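Local coordinates for DNA repair protein RecN (Deinococcus radiodurans, PDB 4ABX), which probably takes part in recombinational repair of damaged DNA as an ATP-binding, SMC-like protein, of which this fragment is the coiled-coil domain, at residues A[50-63]-A[103-117]. Sequence-based numbering, arbitrary orientation. Where two conformers were deposited one is given.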
loop_
_atom_site.group_PDB
_atom_site.type_symbol
_atom_site.label_atom_id
_atom_site.label_comp_id
_atom_site.label_asym_id
_atom_site.label_seq_id
_atom_site.Cartn_x
_atom_site.Cartn_y
_atom_site.Cartn_z
ATOM N N ILE A 50 -23.391 3.702 3.195
ATOM C CA ILE A 50 -22.721 2.855 4.176
ATOM C C ILE A 50 -22.143 1.593 3.534
ATOM O O ILE A 50 -20.996 1.222 3.791
ATOM C CB ILE A 50 -23.693 2.444 5.314
ATOM C CG1 ILE A 50 -24.169 3.677 6.085
ATOM C CG2 ILE A 50 -23.026 1.461 6.271
ATOM C CD1 ILE A 50 -25.313 3.399 7.041
ATOM N N ALA A 51 -22.937 0.937 2.696
ATOM C CA ALA A 51 -22.514 -0.315 2.074
ATOM C C ALA A 51 -21.402 -0.067 1.062
ATOM O O ALA A 51 -20.464 -0.859 0.942
ATOM C CB ALA A 51 -23.691 -1.005 1.407
ATOM N N GLN A 52 -21.522 1.036 0.332
ATOM C CA GLN A 52 -20.521 1.423 -0.657
ATOM C C GLN A 52 -19.223 1.829 0.047
ATOM O O GLN A 52 -18.124 1.564 -0.444
ATOM C CB GLN A 52 -21.061 2.580 -1.500
ATOM C CG GLN A 52 -20.318 2.846 -2.794
ATOM C CD GLN A 52 -21.045 3.854 -3.672
ATOM O OE1 GLN A 52 -21.265 3.616 -4.861
ATOM N NE2 GLN A 52 -21.429 4.987 -3.084
ATOM N N ALA A 53 -19.349 2.478 1.198
ATOM C CA ALA A 53 -18.168 2.873 1.972
ATOM C C ALA A 53 -17.406 1.639 2.452
ATOM O O ALA A 53 -16.189 1.560 2.318
ATOM C CB ALA A 53 -18.570 3.740 3.158
ATOM N N ALA A 54 -18.132 0.680 3.018
ATOM C CA ALA A 54 -17.523 -0.561 3.494
ATOM C C ALA A 54 -16.909 -1.383 2.361
ATOM O O ALA A 54 -15.871 -2.025 2.549
ATOM C CB ALA A 54 -18.535 -1.394 4.274
ATOM N N ALA A 55 -17.543 -1.368 1.191
ATOM C CA ALA A 55 -17.001 -2.078 0.031
ATOM C C ALA A 55 -15.689 -1.452 -0.453
ATOM O O ALA A 55 -14.722 -2.156 -0.752
ATOM C CB ALA A 55 -18.017 -2.121 -1.100
ATOM N N GLY A 56 -15.666 -0.126 -0.532
ATOM C CA GLY A 56 -14.474 0.588 -0.948
ATOM C C GLY A 56 -13.307 0.338 -0.010
ATOM O O GLY A 56 -12.180 0.129 -0.455
ATOM N N GLY A 57 -13.580 0.353 1.290
ATOM C CA GLY A 57 -12.557 0.104 2.288
ATOM C C GLY A 57 -11.959 -1.285 2.179
ATOM O O GLY A 57 -10.745 -1.463 2.277
ATOM N N VAL A 58 -12.820 -2.278 1.984
ATOM C CA VAL A 58 -12.377 -3.653 1.812
ATOM C C VAL A 58 -11.447 -3.774 0.604
ATOM O O VAL A 58 -10.396 -4.416 0.674
ATOM C CB VAL A 58 -13.580 -4.604 1.667
ATOM C CG1 VAL A 58 -13.132 -5.976 1.175
ATOM C CG2 VAL A 58 -14.311 -4.717 2.993
ATOM N N GLU A 59 -11.828 -3.136 -0.497
ATOM C CA GLU A 59 -11.027 -3.159 -1.717
ATOM C C GLU A 59 -9.617 -2.596 -1.492
ATOM O O GLU A 59 -8.626 -3.209 -1.888
ATOM C CB GLU A 59 -11.736 -2.379 -2.826
ATOM C CG GLU A 59 -11.182 -2.635 -4.220
ATOM C CD GLU A 59 -11.543 -4.012 -4.747
ATOM O OE1 GLU A 59 -12.286 -4.743 -4.054
ATOM O OE2 GLU A 59 -11.089 -4.359 -5.858
ATOM N N LEU A 60 -9.536 -1.435 -0.848
ATOM C CA LEU A 60 -8.263 -0.736 -0.661
ATOM C C LEU A 60 -7.386 -1.357 0.422
ATOM O O LEU A 60 -6.155 -1.282 0.356
ATOM C CB LEU A 60 -8.504 0.740 -0.327
ATOM C CG LEU A 60 -9.076 1.638 -1.426
ATOM C CD1 LEU A 60 -9.700 2.900 -0.828
ATOM C CD2 LEU A 60 -8.024 1.993 -2.472
ATOM N N LEU A 61 -8.011 -1.959 1.427
ATOM C CA LEU A 61 -7.250 -2.528 2.530
ATOM C C LEU A 61 -6.789 -3.949 2.228
ATOM O O LEU A 61 -5.771 -4.393 2.753
ATOM C CB LEU A 61 -8.065 -2.521 3.828
ATOM C CG LEU A 61 -8.363 -1.181 4.503
ATOM C CD1 LEU A 61 -9.058 -1.422 5.832
ATOM C CD2 LEU A 61 -7.082 -0.360 4.703
ATOM N N SER A 62 -7.526 -4.656 1.375
ATOM C CA SER A 62 -7.377 -6.105 1.309
ATOM C C SER A 62 -7.571 -6.754 -0.068
ATOM O O SER A 62 -6.711 -7.503 -0.523
ATOM C CB SER A 62 -8.323 -6.758 2.326
ATOM O OG SER A 62 -8.090 -8.152 2.426
ATOM N N ASP A 63 -8.698 -6.477 -0.721
ATOM C CA ASP A 63 -9.104 -7.244 -1.899
ATOM C C ASP A 63 -8.597 -6.733 -3.250
ATOM O O ASP A 63 -8.481 -7.509 -4.197
ATOM C CB ASP A 63 -10.631 -7.382 -1.946
ATOM C CG ASP A 63 -11.159 -8.355 -0.912
ATOM O OD1 ASP A 63 -10.397 -8.722 0.010
ATOM O OD2 ASP A 63 -12.341 -8.748 -1.022
ATOM N N VAL A 103 -5.151 -4.117 10.430
ATOM C CA VAL A 103 -5.695 -3.740 9.131
ATOM C C VAL A 103 -6.568 -4.849 8.554
ATOM O O VAL A 103 -7.632 -4.581 7.997
ATOM C CB VAL A 103 -4.579 -3.348 8.129
ATOM C CG1 VAL A 103 -5.105 -3.376 6.708
ATOM C CG2 VAL A 103 -4.030 -1.966 8.468
ATOM N N GLN A 104 -6.116 -6.089 8.703
ATOM C CA GLN A 104 -6.862 -7.243 8.221
ATOM C C GLN A 104 -8.147 -7.426 9.021
ATOM O O GLN A 104 -9.206 -7.714 8.461
ATOM C CB GLN A 104 -5.993 -8.502 8.287
ATOM C CG GLN A 104 -4.768 -8.433 7.381
ATOM C CD GLN A 104 -3.842 -9.625 7.539
ATOM O OE1 GLN A 104 -3.591 -10.092 8.651
ATOM N NE2 GLN A 104 -3.325 -10.122 6.420
ATOM N N ALA A 105 -8.046 -7.245 10.333
ATOM C CA ALA A 105 -9.200 -7.356 11.213
ATOM C C ALA A 105 -10.243 -6.313 10.819
ATOM O O ALA A 105 -11.435 -6.614 10.705
ATOM C CB ALA A 105 -8.781 -7.184 12.671
ATOM N N ILE A 106 -9.783 -5.086 10.588
ATOM C CA ILE A 106 -10.675 -4.009 10.178
ATOM C C ILE A 106 -11.340 -4.319 8.834
ATOM O O ILE A 106 -12.541 -4.104 8.666
ATOM C CB ILE A 106 -9.942 -2.665 10.111
ATOM C CG1 ILE A 106 -9.601 -2.183 11.526
ATOM C CG2 ILE A 106 -10.793 -1.631 9.385
ATOM C CD1 ILE A 106 -8.641 -1.004 11.544
ATOM N N ALA A 107 -10.560 -4.836 7.890
ATOM C CA ALA A 107 -11.107 -5.224 6.594
ATOM C C ALA A 107 -12.174 -6.310 6.746
ATOM O O ALA A 107 -13.149 -6.347 5.996
ATOM C CB ALA A 107 -9.990 -5.685 5.654
ATOM N N GLY A 108 -11.988 -7.192 7.724
ATOM C CA GLY A 108 -12.967 -8.229 8.016
ATOM C C GLY A 108 -14.289 -7.688 8.536
ATOM O O GLY A 108 -15.363 -8.127 8.112
ATOM N N GLU A 109 -14.221 -6.733 9.459
ATOM C CA GLU A 109 -15.431 -6.130 10.010
ATOM C C GLU A 109 -16.181 -5.331 8.949
ATOM O O GLU A 109 -17.421 -5.337 8.899
ATOM C CB GLU A 109 -15.101 -5.236 11.200
ATOM C CG GLU A 109 -15.811 -5.643 12.483
ATOM C CD GLU A 109 -14.975 -6.576 13.329
ATOM O OE1 GLU A 109 -13.929 -6.127 13.839
ATOM O OE2 GLU A 109 -15.357 -7.754 13.480
ATOM N N LEU A 110 -15.425 -4.638 8.105
ATOM C CA LEU A 110 -16.009 -3.902 6.993
ATOM C C LEU A 110 -16.760 -4.839 6.056
ATOM O O LEU A 110 -17.860 -4.524 5.601
ATOM C CB LEU A 110 -14.926 -3.141 6.229
ATOM C CG LEU A 110 -14.316 -1.952 6.974
ATOM C CD1 LEU A 110 -13.150 -1.356 6.188
ATOM C CD2 LEU A 110 -15.377 -0.891 7.269
ATOM N N ARG A 111 -16.159 -5.986 5.761
ATOM C CA ARG A 111 -16.800 -6.969 4.897
ATOM C C ARG A 111 -18.119 -7.419 5.514
ATOM O O ARG A 111 -19.099 -7.639 4.808
ATOM C CB ARG A 111 -15.879 -8.169 4.669
ATOM C CG ARG A 111 -16.241 -9.005 3.455
ATOM C CD ARG A 111 -15.393 -10.265 3.380
ATOM N NE ARG A 111 -13.967 -9.996 3.557
ATOM C CZ ARG A 111 -13.144 -9.636 2.577
ATOM N NH1 ARG A 111 -13.604 -9.493 1.342
ATOM N NH2 ARG A 111 -11.860 -9.417 2.832
ATOM N N ASP A 112 -18.136 -7.552 6.839
ATOM C CA ASP A 112 -19.358 -7.892 7.563
ATOM C C ASP A 112 -20.416 -6.800 7.423
ATOM O O ASP A 112 -21.601 -7.097 7.281
ATOM C CB ASP A 112 -19.069 -8.154 9.044
ATOM C CG ASP A 112 -18.394 -9.493 9.280
ATOM O OD1 ASP A 112 -18.406 -10.339 8.361
ATOM O OD2 ASP A 112 -17.859 -9.705 10.390
ATOM N N VAL A 113 -19.992 -5.539 7.472
ATOM C CA VAL A 113 -20.928 -4.429 7.303
ATOM C C VAL A 113 -21.603 -4.526 5.943
ATOM O O VAL A 113 -22.824 -4.434 5.838
ATOM C CB VAL A 113 -20.237 -3.052 7.420
ATOM C CG1 VAL A 113 -21.194 -1.929 6.987
ATOM C CG2 VAL A 113 -19.727 -2.818 8.834
ATOM N N ALA A 114 -20.800 -4.717 4.901
ATOM C CA ALA A 114 -21.321 -4.808 3.544
ATOM C C ALA A 114 -22.228 -6.021 3.388
ATOM O O ALA A 114 -23.332 -5.917 2.859
ATOM C CB ALA A 114 -20.180 -4.861 2.537
ATOM N N GLU A 115 -21.762 -7.168 3.868
ATOM C CA GLU A 115 -22.505 -8.415 3.728
ATOM C C GLU A 115 -23.838 -8.401 4.471
ATOM O O GLU A 115 -24.786 -9.071 4.065
ATOM C CB GLU A 115 -21.658 -9.604 4.188
ATOM C CG GLU A 115 -20.504 -9.940 3.253
ATOM C CD GLU A 115 -19.641 -11.077 3.772
ATOM O OE1 GLU A 115 -19.826 -11.482 4.941
ATOM O OE2 GLU A 115 -18.778 -11.566 3.011
ATOM N N GLY A 116 -23.911 -7.636 5.557
ATOM C CA GLY A 116 -25.110 -7.604 6.379
ATOM C C GLY A 116 -26.012 -6.411 6.119
ATOM O O GLY A 116 -27.032 -6.227 6.793
ATOM N N SER A 117 -25.639 -5.606 5.130
ATOM C CA SER A 117 -26.366 -4.386 4.799
ATOM C C SER A 117 -27.853 -4.622 4.558
ATOM O O SER A 117 -28.247 -5.622 3.960
ATOM C CB SER A 117 -25.752 -3.724 3.564
ATOM O OG SER A 117 -26.584 -2.684 3.080
#
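L61 overlaps V103, I106, A107 and L110 as a knob in a four-residue hole: its CD1 lies 4.0 Å from CG2 of I106, while its CD2 faces CG1 of V103. L110 returns the arrangement, seated among A54, G57, V58 and L61. Such reciprocal knobs-into-holes packing is characteristic of coiled coils and fits the coiled-coil domain of this SMC-like protein, though at 146° the segments lie 34° from antiparallel. The axes of helix segments 50-63 and 103-115 approach to 8.2 Å, consistent with the small A54, G57, A107 and A114 at the interface. The methyl of A54 rests 3.5 Å from the carbonyl O of L110, and G57 gives the L110 CD1 methyl space that a beta carbon would crowd.

At one flank R111 meets D63 end-on. R111 NH1 donates to D63 OD2 at 2.8 Å, and the longer bond from R111 NH2 to D63 OD1 is 3.3 Å. Both reach the syn side of the carboxylate, whose plane is turned 25° from the guanidinium. With CG anti to the backbone N and a bend at chi3, the arginine chain carries its end across to D63, and CG1 of V58 lies over one guanidinium face, 3.6 Å from R111 NH1. A leucine in place of R111 would probably leave the D63 carboxylate without its charged mate, held within these segments by little more than the weak bond from S62 OG.

The contact joins the last turns of helix 33-63 to the C-terminal half of helix 87-115. Helix 68-83 adjoins it through A68 against L61 and I72 against V103; A75 of the second subunit packs on L61, and L92 of that subunit on L110.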